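Uncharacterized IolB-like protein (Salmonella typhimurium LT2, PDB 2QJV) is uncharacterised but is a nickel-binding cupin of the KduI/IolB family that probably isomerises sugars such as glucuronate. Local coordinates at residues A[139-144]-A[157-162]; A[186-191]-A[239-244]; A[196-201]-A[215-220]. The protein carries 2 engineered substitutions. One frame throughout, in Å; residues are numbered along the deposited sequence.

Interaction 1 of 3, residues A[139-144]-A[157-162]; sequences LVHNIL and EVYTNA. Engineered in segment 157-162: Ala-162 (natural residue Glu).
Leu-139 to His-141 and Glu-157 to Tyr-159 pair as the two antiparallel strands of a beta hairpin. Leu-139 with Tyr-159 and His-141 with Glu-157 are hydrogen-bonded pairs. Val-140 with Val-158, between them, is a non-hydrogen-bonded pair. His-141 N reaches Glu-157 O at 2.9 Å in an almost straight bond (178°).

The same two residues also bond through their side chains. His-141 ND1 donates to Glu-157 OE2 at 2.9 Å. The oxygen lies at the edge of the imidazole, in its plane, and accepts through its anti lone pair, the one turned away from OE1. Glu-157 CG sits between its own backbone N and carbonyl carbon (chi1 68°), which brings it to 3.6 Å from His-141 CB. Arg-75 forms a salt bridge with OE2, and Tyr-240 OH is hydrogen-bonded to OE1. This buried carboxylate therefore has partners on both oxygens, and Arg-75 probably favours its charged form.

The hairpin belongs to a five-stranded antiparallel sheet of the cupin fold, with strand 154-160 in the middle. On the His-141 side of that sheet, the edge of the Tyr-159 ring is turned toward the imidazole face in an offset edge-to-face pair, planes 67° apart. The closest atoms are Tyr-159 CE1 and His-141 CE1, at 3.6 Å. Leu-139 lies alongside the tyrosine, its CD2 3.9 Å from Tyr-159 CD1. The phenol OH is tied to Pro-78 O. On the opposite side of the sheet, Val-140 CG2 meets Val-158 CG2 at 4.2 Å, and the side chain of Val-158 lies about 9 Å from a nickel ion.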
loop_
_atom_site.group_PDB
_atom_site.type_symbol
_atom_site.label_atom_id
_atom_site.label_comp_id
_atom_site.label_asym_id
_atom_site.label_seq_id
_atom_site.Cartn_x
_atom_site.Cartn_y
_atom_site.Cartn_z
ATOM N N LEU A 139 31.344 -5.605 -17.586
ATOM C CA LEU A 139 32.011 -4.757 -18.534
ATOM C C LEU A 139 31.407 -3.382 -18.286
ATOM O O LEU A 139 30.188 -3.238 -18.246
ATOM C CB LEU A 139 31.801 -5.244 -19.979
ATOM C CG LEU A 139 32.198 -4.318 -21.117
ATOM C CD1 LEU A 139 33.726 -4.039 -21.094
ATOM C CD2 LEU A 139 31.782 -4.933 -22.435
ATOM N N VAL A 140 32.272 -2.370 -18.140
ATOM C CA VAL A 140 31.883 -1.002 -17.851
ATOM C C VAL A 140 32.477 -0.052 -18.930
ATOM O O VAL A 140 33.650 -0.172 -19.281
ATOM C CB VAL A 140 32.329 -0.610 -16.412
ATOM C CG1 VAL A 140 31.977 0.866 -16.048
ATOM C CG2 VAL A 140 31.777 -1.634 -15.372
ATOM N N HIS A 141 31.607 0.785 -19.493
ATOM C CA HIS A 141 31.940 1.848 -20.441
ATOM C C HIS A 141 31.665 3.203 -19.803
ATOM O O HIS A 141 30.498 3.624 -19.617
ATOM C CB HIS A 141 31.144 1.750 -21.747
ATOM C CG HIS A 141 31.408 0.513 -22.564
ATOM N ND1 HIS A 141 30.508 0.056 -23.503
ATOM C CD2 HIS A 141 32.442 -0.367 -22.574
ATOM C CE1 HIS A 141 30.994 -1.030 -24.080
ATOM N NE2 HIS A 141 32.164 -1.319 -23.527
ATOM N N ASN A 142 32.747 3.893 -19.431
ATOM C CA ASN A 142 32.655 5.242 -18.841
ATOM C C ASN A 142 32.519 6.300 -19.930
ATOM O O ASN A 142 33.515 6.838 -20.447
ATOM C CB ASN A 142 33.858 5.502 -17.913
ATOM C CG ASN A 142 33.834 4.602 -16.680
ATOM O OD1 ASN A 142 34.734 3.768 -16.469
ATOM N ND2 ASN A 142 32.785 4.735 -15.885
ATOM N N ILE A 143 31.264 6.539 -20.306
ATOM C CA ILE A 143 30.905 7.522 -21.331
ATOM C C ILE A 143 31.260 8.962 -20.883
ATOM O O ILE A 143 31.892 9.702 -21.619
ATOM C CB ILE A 143 29.414 7.417 -21.740
ATOM C CG1 ILE A 143 29.155 6.071 -22.445
ATOM C CG2 ILE A 143 28.995 8.650 -22.624
ATOM C CD1 ILE A 143 27.694 5.714 -22.614
ATOM N N LEU A 144 30.882 9.322 -19.668
ATOM C CA LEU A 144 31.093 10.646 -19.150
ATOM C C LEU A 144 31.391 10.592 -17.649
ATOM O O LEU A 144 30.508 10.817 -16.816
ATOM C CB LEU A 144 29.901 11.555 -19.485
ATOM C CG LEU A 144 30.060 13.068 -19.201
ATOM C CD1 LEU A 144 31.426 13.617 -19.666
ATOM C CD2 LEU A 144 28.872 13.809 -19.827
ATOM N N GLU A 157 27.608 3.041 -18.837
ATOM C CA GLU A 157 26.818 1.875 -19.246
ATOM C C GLU A 157 27.568 0.607 -18.738
ATOM O O GLU A 157 28.810 0.530 -18.727
ATOM C CB GLU A 157 26.446 1.897 -20.750
ATOM C CG GLU A 157 27.571 1.739 -21.695
ATOM C CD GLU A 157 27.199 1.842 -23.158
ATOM O OE1 GLU A 157 26.067 2.254 -23.528
ATOM O OE2 GLU A 157 28.118 1.616 -23.938
ATOM N N VAL A 158 26.791 -0.369 -18.270
ATOM C CA VAL A 158 27.288 -1.594 -17.676
ATOM C C VAL A 158 26.587 -2.841 -18.253
ATOM O O VAL A 158 25.373 -2.809 -18.504
ATOM C CB VAL A 158 27.099 -1.551 -16.122
ATOM C CG1 VAL A 158 27.631 -2.840 -15.441
ATOM C CG2 VAL A 158 27.758 -0.292 -15.525
ATOM N N TYR A 159 27.389 -3.890 -18.481
ATOM C CA TYR A 159 26.948 -5.181 -18.996
ATOM C C TYR A 159 27.141 -6.219 -17.936
ATOM O O TYR A 159 28.252 -6.451 -17.480
ATOM C CB TYR A 159 27.718 -5.620 -20.231
ATOM C CG TYR A 159 27.578 -4.703 -21.386
ATOM C CD1 TYR A 159 28.313 -3.522 -21.455
ATOM C CD2 TYR A 159 26.761 -5.033 -22.441
ATOM C CE1 TYR A 159 28.202 -2.676 -22.531
ATOM C CE2 TYR A 159 26.638 -4.194 -23.517
ATOM C CZ TYR A 159 27.367 -3.032 -23.579
ATOM O OH TYR A 159 27.210 -2.205 -24.658
ATOM N N THR A 160 26.028 -6.853 -17.553
ATOM C CA THR A 160 26.011 -7.867 -16.518
ATOM C C THR A 160 25.496 -9.165 -17.144
ATOM O O THR A 160 24.333 -9.280 -17.481
ATOM C CB THR A 160 25.173 -7.433 -15.282
ATOM O OG1 THR A 160 25.533 -6.096 -14.891
ATOM C CG2 THR A 160 25.381 -8.436 -14.066
ATOM N N ASN A 161 26.364 -10.151 -17.253
ATOM C CA ASN A 161 25.950 -11.446 -17.829
ATOM C C ASN A 161 25.021 -12.220 -16.896
ATOM O O ASN A 161 25.065 -12.046 -15.662
ATOM C CB ASN A 161 27.178 -12.229 -18.277
ATOM C CG ASN A 161 27.902 -11.541 -19.434
ATOM O OD1 ASN A 161 27.372 -10.621 -20.090
ATOM N ND2 ASN A 161 29.090 -11.990 -19.695
ATOM N N ALA A 162 24.115 -12.987 -17.513
ATOM C CA ALA A 162 23.062 -13.728 -16.802
ATOM C C ALA A 162 23.658 -14.533 -15.644
ATOM O O ALA A 162 24.589 -15.324 -15.850
ATOM C CB ALA A 162 22.287 -14.638 -17.764
#

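Interaction 2 of 3, residues A[186-191]-A[239-244]. With NI (nickel (II) ion), chain D; SO4 (sulfate ion), chain J.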
loop_
_atom_site.group_PDB
_atom_site.type_symbol
_atom_site.label_atom_id
_atom_site.label_comp_id
_atom_site.label_asym_id
_atom_site.label_seq_id
_atom_site.Cartn_x
_atom_site.Cartn_y
_atom_site.Cartn_z
ATOM N N GLU A 186 20.288 8.872 -9.320
ATOM C CA GLU A 186 20.708 7.910 -10.331
ATOM C C GLU A 186 19.507 7.237 -11.023
ATOM O O GLU A 186 18.521 6.847 -10.398
ATOM C CB GLU A 186 21.671 6.857 -9.749
ATOM C CG GLU A 186 22.283 5.953 -10.806
ATOM C CD GLU A 186 23.428 5.094 -10.326
ATOM O OE1 GLU A 186 23.577 4.886 -9.104
ATOM O OE2 GLU A 186 24.177 4.560 -11.182
ATOM N N THR A 187 19.599 7.164 -12.344
ATOM C CA THR A 187 18.631 6.435 -13.151
ATOM C C THR A 187 19.340 5.215 -13.784
ATOM O O THR A 187 20.540 5.247 -14.050
ATOM C CB THR A 187 17.927 7.322 -14.238
ATOM O OG1 THR A 187 18.915 7.876 -15.120
ATOM C CG2 THR A 187 17.007 8.438 -13.600
ATOM N N TYR A 188 18.566 4.144 -13.976
ATOM C CA TYR A 188 18.962 2.906 -14.633
ATOM C C TYR A 188 17.989 2.718 -15.790
ATOM O O TYR A 188 16.794 2.695 -15.569
ATOM C CB TYR A 188 18.799 1.675 -13.723
ATOM C CG TYR A 188 19.934 1.430 -12.751
ATOM C CD1 TYR A 188 20.189 2.330 -11.736
ATOM C CD2 TYR A 188 20.757 0.302 -12.850
ATOM C CE1 TYR A 188 21.221 2.142 -10.861
ATOM C CE2 TYR A 188 21.803 0.114 -11.971
ATOM C CZ TYR A 188 22.018 1.035 -10.979
ATOM O OH TYR A 188 23.040 0.834 -10.125
ATOM N N TYR A 189 18.509 2.567 -16.996
ATOM C CA TYR A 189 17.724 2.231 -18.173
ATOM C C TYR A 189 18.179 0.819 -18.562
ATOM O O TYR A 189 19.282 0.636 -19.125
ATOM C CB TYR A 189 17.928 3.243 -19.301
ATOM C CG TYR A 189 17.257 2.876 -20.618
ATOM C CD1 TYR A 189 15.850 2.751 -20.714
ATOM C CD2 TYR A 189 18.002 2.744 -21.790
ATOM C CE1 TYR A 189 15.236 2.424 -21.905
ATOM C CE2 TYR A 189 17.387 2.433 -23.018
ATOM C CZ TYR A 189 16.000 2.265 -23.070
ATOM O OH TYR A 189 15.410 1.974 -24.270
ATOM N N HIS A 190 17.283 -0.154 -18.359
ATOM C CA HIS A 190 17.598 -1.567 -18.543
ATOM C C HIS A 190 17.196 -2.178 -19.885
ATOM O O HIS A 190 16.143 -1.848 -20.461
ATOM C CB HIS A 190 16.923 -2.427 -17.469
ATOM C CG HIS A 190 17.518 -2.287 -16.099
ATOM N ND1 HIS A 190 18.484 -3.150 -15.621
ATOM C CD2 HIS A 190 17.248 -1.421 -15.095
ATOM C CE1 HIS A 190 18.783 -2.811 -14.375
ATOM N NE2 HIS A 190 18.034 -1.775 -14.025
ATOM N N ARG A 191 18.055 -3.083 -20.338
ATOM C CA ARG A 191 17.864 -3.858 -21.572
ATOM C C ARG A 191 18.247 -5.317 -21.304
ATOM O O ARG A 191 19.121 -5.608 -20.454
ATOM C CB ARG A 191 18.670 -3.264 -22.738
ATOM C CG ARG A 191 18.357 -1.795 -23.046
ATOM C CD ARG A 191 17.031 -1.577 -23.791
ATOM N NE ARG A 191 17.254 -1.470 -25.221
ATOM C CZ ARG A 191 17.256 -2.452 -26.099
ATOM N NH1 ARG A 191 17.000 -3.694 -25.765
ATOM N NH2 ARG A 191 17.522 -2.169 -27.348
ATOM N N ASN A 239 21.969 -8.792 -19.197
ATOM C CA ASN A 239 21.503 -7.458 -18.853
ATOM C C ASN A 239 22.515 -6.375 -19.280
ATOM O O ASN A 239 23.715 -6.615 -19.404
ATOM C CB ASN A 239 21.181 -7.418 -17.337
ATOM C CG ASN A 239 20.770 -6.026 -16.787
ATOM O OD1 ASN A 239 21.531 -5.470 -15.993
ATOM N ND2 ASN A 239 19.569 -5.480 -17.161
ATOM N N TYR A 240 21.958 -5.212 -19.565
ATOM C CA TYR A 240 22.640 -4.005 -19.874
ATOM C C TYR A 240 21.862 -2.894 -19.174
ATOM O O TYR A 240 20.632 -2.960 -19.072
ATOM C CB TYR A 240 22.668 -3.763 -21.399
ATOM C CG TYR A 240 22.923 -2.336 -21.826
ATOM C CD1 TYR A 240 21.862 -1.415 -21.881
ATOM C CD2 TYR A 240 24.194 -1.884 -22.157
ATOM C CE1 TYR A 240 22.060 -0.098 -22.229
ATOM C CE2 TYR A 240 24.402 -0.565 -22.567
ATOM C CZ TYR A 240 23.326 0.330 -22.598
ATOM O OH TYR A 240 23.466 1.650 -22.981
ATOM N N TYR A 241 22.574 -1.900 -18.661
ATOM C CA TYR A 241 21.927 -0.652 -18.251
ATOM C C TYR A 241 22.795 0.571 -18.479
ATOM O O TYR A 241 24.023 0.512 -18.405
ATOM C CB TYR A 241 21.381 -0.677 -16.798
ATOM C CG TYR A 241 22.350 -1.129 -15.725
ATOM C CD1 TYR A 241 23.335 -0.260 -15.218
ATOM C CD2 TYR A 241 22.262 -2.418 -15.190
ATOM C CE1 TYR A 241 24.201 -0.666 -14.234
ATOM C CE2 TYR A 241 23.126 -2.835 -14.210
ATOM C CZ TYR A 241 24.101 -1.949 -13.723
ATOM O OH TYR A 241 24.949 -2.351 -12.718
ATOM N N LEU A 242 22.110 1.667 -18.837
ATOM C CA LEU A 242 22.685 2.979 -19.011
ATOM C C LEU A 242 22.258 3.804 -17.811
ATOM O O LEU A 242 21.051 3.894 -17.511
ATOM C CB LEU A 242 22.229 3.622 -20.319
ATOM C CG LEU A 242 22.653 5.038 -20.655
ATOM C CD1 LEU A 242 24.186 5.164 -20.863
ATOM C CD2 LEU A 242 21.877 5.506 -21.916
ATOM N N ASN A 243 23.240 4.340 -17.096
ATOM C CA ASN A 243 23.030 5.162 -15.890
ATOM C C ASN A 243 23.377 6.607 -16.101
ATOM O O ASN A 243 24.349 6.940 -16.798
ATOM C CB ASN A 243 23.908 4.726 -14.682
ATOM C CG ASN A 243 23.714 3.275 -14.233
ATOM O OD1 ASN A 243 24.695 2.547 -14.056
ATOM N ND2 ASN A 243 22.509 2.865 -14.050
ATOM N N VAL A 244 22.564 7.469 -15.498
ATOM C CA VAL A 244 22.788 8.914 -15.435
ATOM C C VAL A 244 22.821 9.285 -13.932
ATOM O O VAL A 244 21.970 8.826 -13.133
ATOM C CB VAL A 244 21.728 9.774 -16.207
ATOM C CG1 VAL A 244 22.057 11.285 -16.158
ATOM C CG2 VAL A 244 21.583 9.268 -17.675
HETATM NI NI NI D . 25.016 3.960 -7.887
HETATM S S SO4 J . 14.961 -5.328 -28.654
HETATM O O1 SO4 J . 15.704 -5.647 -27.417
HETATM O O2 SO4 J . 13.527 -5.180 -28.453
HETATM O O3 SO4 J . 15.028 -6.483 -29.571
HETATM O O4 SO4 J . 15.588 -4.159 -29.285
HETATM O O HOH W 1 25.106 2.444 -9.470
HETATM O O HOH W 2 19.394 6.090 -17.142
HETATM O O HOH W 3 26.668 4.754 -9.081
#
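Thr-187 O takes two hydrogen bonds, one from Asn-243 ND2 at 3.1 Å and a weak one from Val-244 N. The same Asn-243 ND2 lies over the centre of the Tyr-188 ring, 3.1 Å above its plane, with amide and ring inclined at 66°.

Strands 181-193 and 238-246 run antiparallel here, with Tyr-188, His-190, Tyr-241 and Asn-243 on one face. Tyr-188 turns its edge to the face of Tyr-241, with Tyr-188 CE2 3.4 Å from Tyr-241 CE1. Tyr-241 CB lies over one face of the His-190 imidazole, and the edge of its ring is turned toward the imidazole face in an offset edge-to-face pair. The histidine is held at both nitrogens. Asn-239 ND2 donates to His-190 ND1 at 3.0 Å, in the imidazole plane, and NE2 is bonded to Gln-201 OE1. Tyr-188 OH bonds Ser-167 OG; Tyr-241 OH bonds Ser-166 OG and also Ser-167 OG.

On the opposite face, with Tyr-189 and Leu-242, Arg-191 CG packs on Tyr-240 CD1 at 3.7 Å. Arg-191 NE forms a salt bridge with Glu-104, and NH1 donates to a sulfate, probably from the crystallisation liquor.

Glu-186 OE1 binds nickel at 2.1 Å. A metal-bound water bridges Glu-186 OE2 and Tyr-188 OH, joining the aromatic cluster to the metal. His-171, His-173 and His-229 complete the protein ligands, a three-histidine, one-glutamate site characteristic of cupins.

Interaction 3 of 3, residues A[196-201]-A[215-220]. With SO4 (sulfate ion), chain J.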
loop_
_atom_site.group_PDB
_atom_site.type_symbol
_atom_site.label_atom_id
_atom_site.label_comp_id
_atom_site.label_asym_id
_atom_site.label_seq_id
_atom_site.Cartn_x
_atom_site.Cartn_y
_atom_site.Cartn_z
ATOM N N GLN A 196 12.796 -10.712 -23.876
ATOM C CA GLN A 196 11.653 -10.948 -22.972
ATOM C C GLN A 196 12.066 -11.153 -21.497
ATOM O O GLN A 196 11.214 -11.404 -20.641
ATOM C CB GLN A 196 10.769 -12.134 -23.430
ATOM C CG GLN A 196 11.362 -13.539 -23.251
ATOM C CD GLN A 196 12.258 -14.004 -24.381
ATOM O OE1 GLN A 196 12.859 -13.203 -25.109
ATOM N NE2 GLN A 196 12.342 -15.331 -24.542
ATOM N N GLY A 197 13.356 -11.027 -21.204
ATOM C CA GLY A 197 13.864 -11.215 -19.851
ATOM C C GLY A 197 13.585 -10.122 -18.853
ATOM O O GLY A 197 13.022 -9.067 -19.167
ATOM N N PHE A 198 14.002 -10.405 -17.627
ATOM C CA PHE A 198 13.947 -9.449 -16.541
ATOM C C PHE A 198 15.115 -9.683 -15.576
ATOM O O PHE A 198 15.825 -10.679 -15.672
ATOM C CB PHE A 198 12.587 -9.519 -15.796
ATOM C CG PHE A 198 12.370 -10.788 -15.019
ATOM C CD1 PHE A 198 11.751 -11.890 -15.611
ATOM C CD2 PHE A 198 12.732 -10.880 -13.673
ATOM C CE1 PHE A 198 11.507 -13.077 -14.879
ATOM C CE2 PHE A 198 12.528 -12.084 -12.946
ATOM C CZ PHE A 198 11.901 -13.168 -13.545
ATOM N N CYS A 199 15.320 -8.699 -14.707
ATOM C CA CYS A 199 16.232 -8.780 -13.594
ATOM C C CYS A 199 15.437 -8.311 -12.377
ATOM O O CYS A 199 14.299 -7.808 -12.501
ATOM C CB CYS A 199 17.502 -7.935 -13.792
ATOM S SG CYS A 199 17.283 -6.177 -13.728
ATOM N N LEU A 200 16.025 -8.512 -11.209
ATOM C CA LEU A 200 15.478 -8.044 -9.944
ATOM C C LEU A 200 16.436 -6.991 -9.364
ATOM O O LEU A 200 17.631 -7.268 -9.091
ATOM C CB LEU A 200 15.272 -9.207 -8.978
ATOM C CG LEU A 200 14.339 -10.332 -9.496
ATOM C CD1 LEU A 200 14.278 -11.512 -8.524
ATOM C CD2 LEU A 200 12.925 -9.804 -9.796
ATOM N N GLN A 201 15.932 -5.778 -9.225
ATOM C CA GLN A 201 16.730 -4.662 -8.671
ATOM C C GLN A 201 16.095 -4.259 -7.335
ATOM O O GLN A 201 14.883 -4.140 -7.235
ATOM C CB GLN A 201 16.837 -3.483 -9.635
ATOM C CG GLN A 201 17.708 -2.351 -9.080
ATOM C CD GLN A 201 18.223 -1.355 -10.096
ATOM O OE1 GLN A 201 17.697 -1.217 -11.203
ATOM N NE2 GLN A 201 19.252 -0.628 -9.703
ATOM N N ALA A 215 10.826 -6.161 -10.363
ATOM C CA ALA A 215 11.094 -7.026 -11.496
ATOM C C ALA A 215 11.198 -6.060 -12.691
ATOM O O ALA A 215 10.170 -5.432 -13.086
ATOM C CB ALA A 215 10.006 -8.030 -11.675
ATOM N N VAL A 216 12.390 -5.944 -13.293
ATOM C CA VAL A 216 12.664 -4.953 -14.332
ATOM C C VAL A 216 12.727 -5.618 -15.705
ATOM O O VAL A 216 13.455 -6.565 -15.890
ATOM C CB VAL A 216 13.979 -4.203 -14.055
ATOM C CG1 VAL A 216 14.213 -3.070 -15.070
ATOM C CG2 VAL A 216 13.979 -3.689 -12.579
ATOM N N TYR A 217 11.924 -5.130 -16.643
ATOM C CA TYR A 217 11.881 -5.673 -18.000
ATOM C C TYR A 217 12.498 -4.703 -19.024
ATOM O O TYR A 217 12.936 -3.607 -18.684
ATOM C CB TYR A 217 10.446 -6.078 -18.366
ATOM C CG TYR A 217 9.915 -7.335 -17.673
ATOM C CD1 TYR A 217 9.447 -7.292 -16.343
ATOM C CD2 TYR A 217 9.797 -8.547 -18.367
ATOM C CE1 TYR A 217 8.948 -8.408 -15.720
ATOM C CE2 TYR A 217 9.274 -9.683 -17.737
ATOM C CZ TYR A 217 8.839 -9.599 -16.409
ATOM O OH TYR A 217 8.274 -10.706 -15.799
ATOM N N ASN A 218 12.616 -5.184 -20.256
ATOM C CA ASN A 218 13.260 -4.463 -21.359
ATOM C C ASN A 218 12.734 -3.037 -21.598
ATOM O O ASN A 218 11.532 -2.782 -21.773
ATOM C CB ASN A 218 13.167 -5.344 -22.626
ATOM C CG ASN A 218 14.178 -4.983 -23.708
ATOM O OD1 ASN A 218 15.304 -4.600 -23.408
ATOM N ND2 ASN A 218 13.806 -5.210 -24.982
ATOM N N ARG A 219 13.672 -2.100 -21.522
ATOM C CA ARG A 219 13.439 -0.664 -21.682
ATOM C C ARG A 219 12.767 0.041 -20.484
ATOM O O ARG A 219 12.375 1.206 -20.600
ATOM C CB ARG A 219 12.693 -0.371 -22.995
ATOM C CG ARG A 219 13.416 -0.842 -24.188
ATOM C CD ARG A 219 12.697 -0.448 -25.411
ATOM N NE ARG A 219 13.544 -0.477 -26.605
ATOM C CZ ARG A 219 13.765 -1.534 -27.356
ATOM N NH1 ARG A 219 13.227 -2.717 -27.040
ATOM N NH2 ARG A 219 14.541 -1.397 -28.437
ATOM N N ASP A 220 12.679 -0.648 -19.342
ATOM C CA ASP A 220 12.189 -0.039 -18.117
ATOM C C ASP A 220 13.284 0.807 -17.482
ATOM O O ASP A 220 14.486 0.602 -17.725
ATOM C CB ASP A 220 11.712 -1.045 -17.054
ATOM C CG ASP A 220 10.458 -1.819 -17.436
ATOM O OD1 ASP A 220 9.720 -1.494 -18.410
ATOM O OD2 ASP A 220 10.198 -2.805 -16.690
HETATM S S SO4 J . 14.961 -5.328 -28.654
HETATM O O1 SO4 J . 15.704 -5.647 -27.417
HETATM O O2 SO4 J . 13.527 -5.180 -28.453
HETATM O O3 SO4 J . 15.028 -6.483 -29.571
HETATM O O4 SO4 J . 15.588 -4.159 -29.285
HETATM O O HOH W 4 11.760 -7.936 -21.170
#
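Strands 198-204 and 211-217 form an antiparallel hairpin at the contact with a second subunit. Cys-199 and Val-216 are a hydrogen-bonded pair. Val-216 N donates to Cys-199 O at 2.8 Å, nearly straight (174°), and Cys-199 N returns a bond to Val-216 O.

The main side-chain contact is between Phe-198 and Tyr-217, which lie side by side and point the same way. Phe-198 CB sits over the middle of the tyrosine ring, 3.6 Å from its centroid, in a CH-pi contact. Phe-198 CG lies between its backbone N and carbonyl carbon (chi1 68°), which sets it 4.0 Å from Tyr-217 CZ. The two ring planes are inclined at 35°. Phe-198 CD1 comes to 3.7 Å from Tyr-217 OH. Arg-202 of the second subunit bonds this hydroxyl and makes a cation-pi contact with Phe-198. Next to the pair, Leu-200 CD2 touches Ala-215 CB at 3.9 Å. Cys-199 SG packs against Val-216 CB on the other face of the hairpin.

Strand 211-217 is the outermost strand, within this chain, of a small antiparallel sheet in the cupin fold. The chain then makes a type II beta turn from Tyr-217 to Asp-220. Asp-220 N closes the turn on Tyr-217 O. Tyr-217 N donates to Asp-220 OD2 at 2.9 Å, from above the carboxylate plane. A water links the two segments next to the turn, donating to Gly-197 O and accepting from Asn-218 N. At the turn, Asn-218 ND2 donates to a sulfate oxygen, O1, while Asn-218 OD1 accepts from Arg-191 NH1. Arg-219 grips two more of the sulfate oxygens, with NH1 to O2 at 2.9 Å and NH2 to O4 at 3.1 Å.

In the fold
Interactions 1 and 2 lie in one sheet, their centres 9 Å apart, where strands 154-160 and 238-246 are neighbours. Val-158 N to Tyr-241 O, at 2.9 Å, is a probable backbone bond between them, and Glu-157 OE1 lies 2.7 Å from Tyr-240 OH. Interaction 3 is about 11 Å from interaction 2, centre to centre, and meets it through His-190: His-190 NE2 is 2.9 Å from Gln-201 OE1, and His-190 O is 2.7 Å from Arg-219 N. Interactions 1 and 3 do not touch. Interaction 2 alone supplies a nickel ligand; the side chain of Gln-201 stays about 8 Å from a nickel. One sulfate, probably from the crystallisation liquor, joins Arg-191 to Asn-218 and Arg-219.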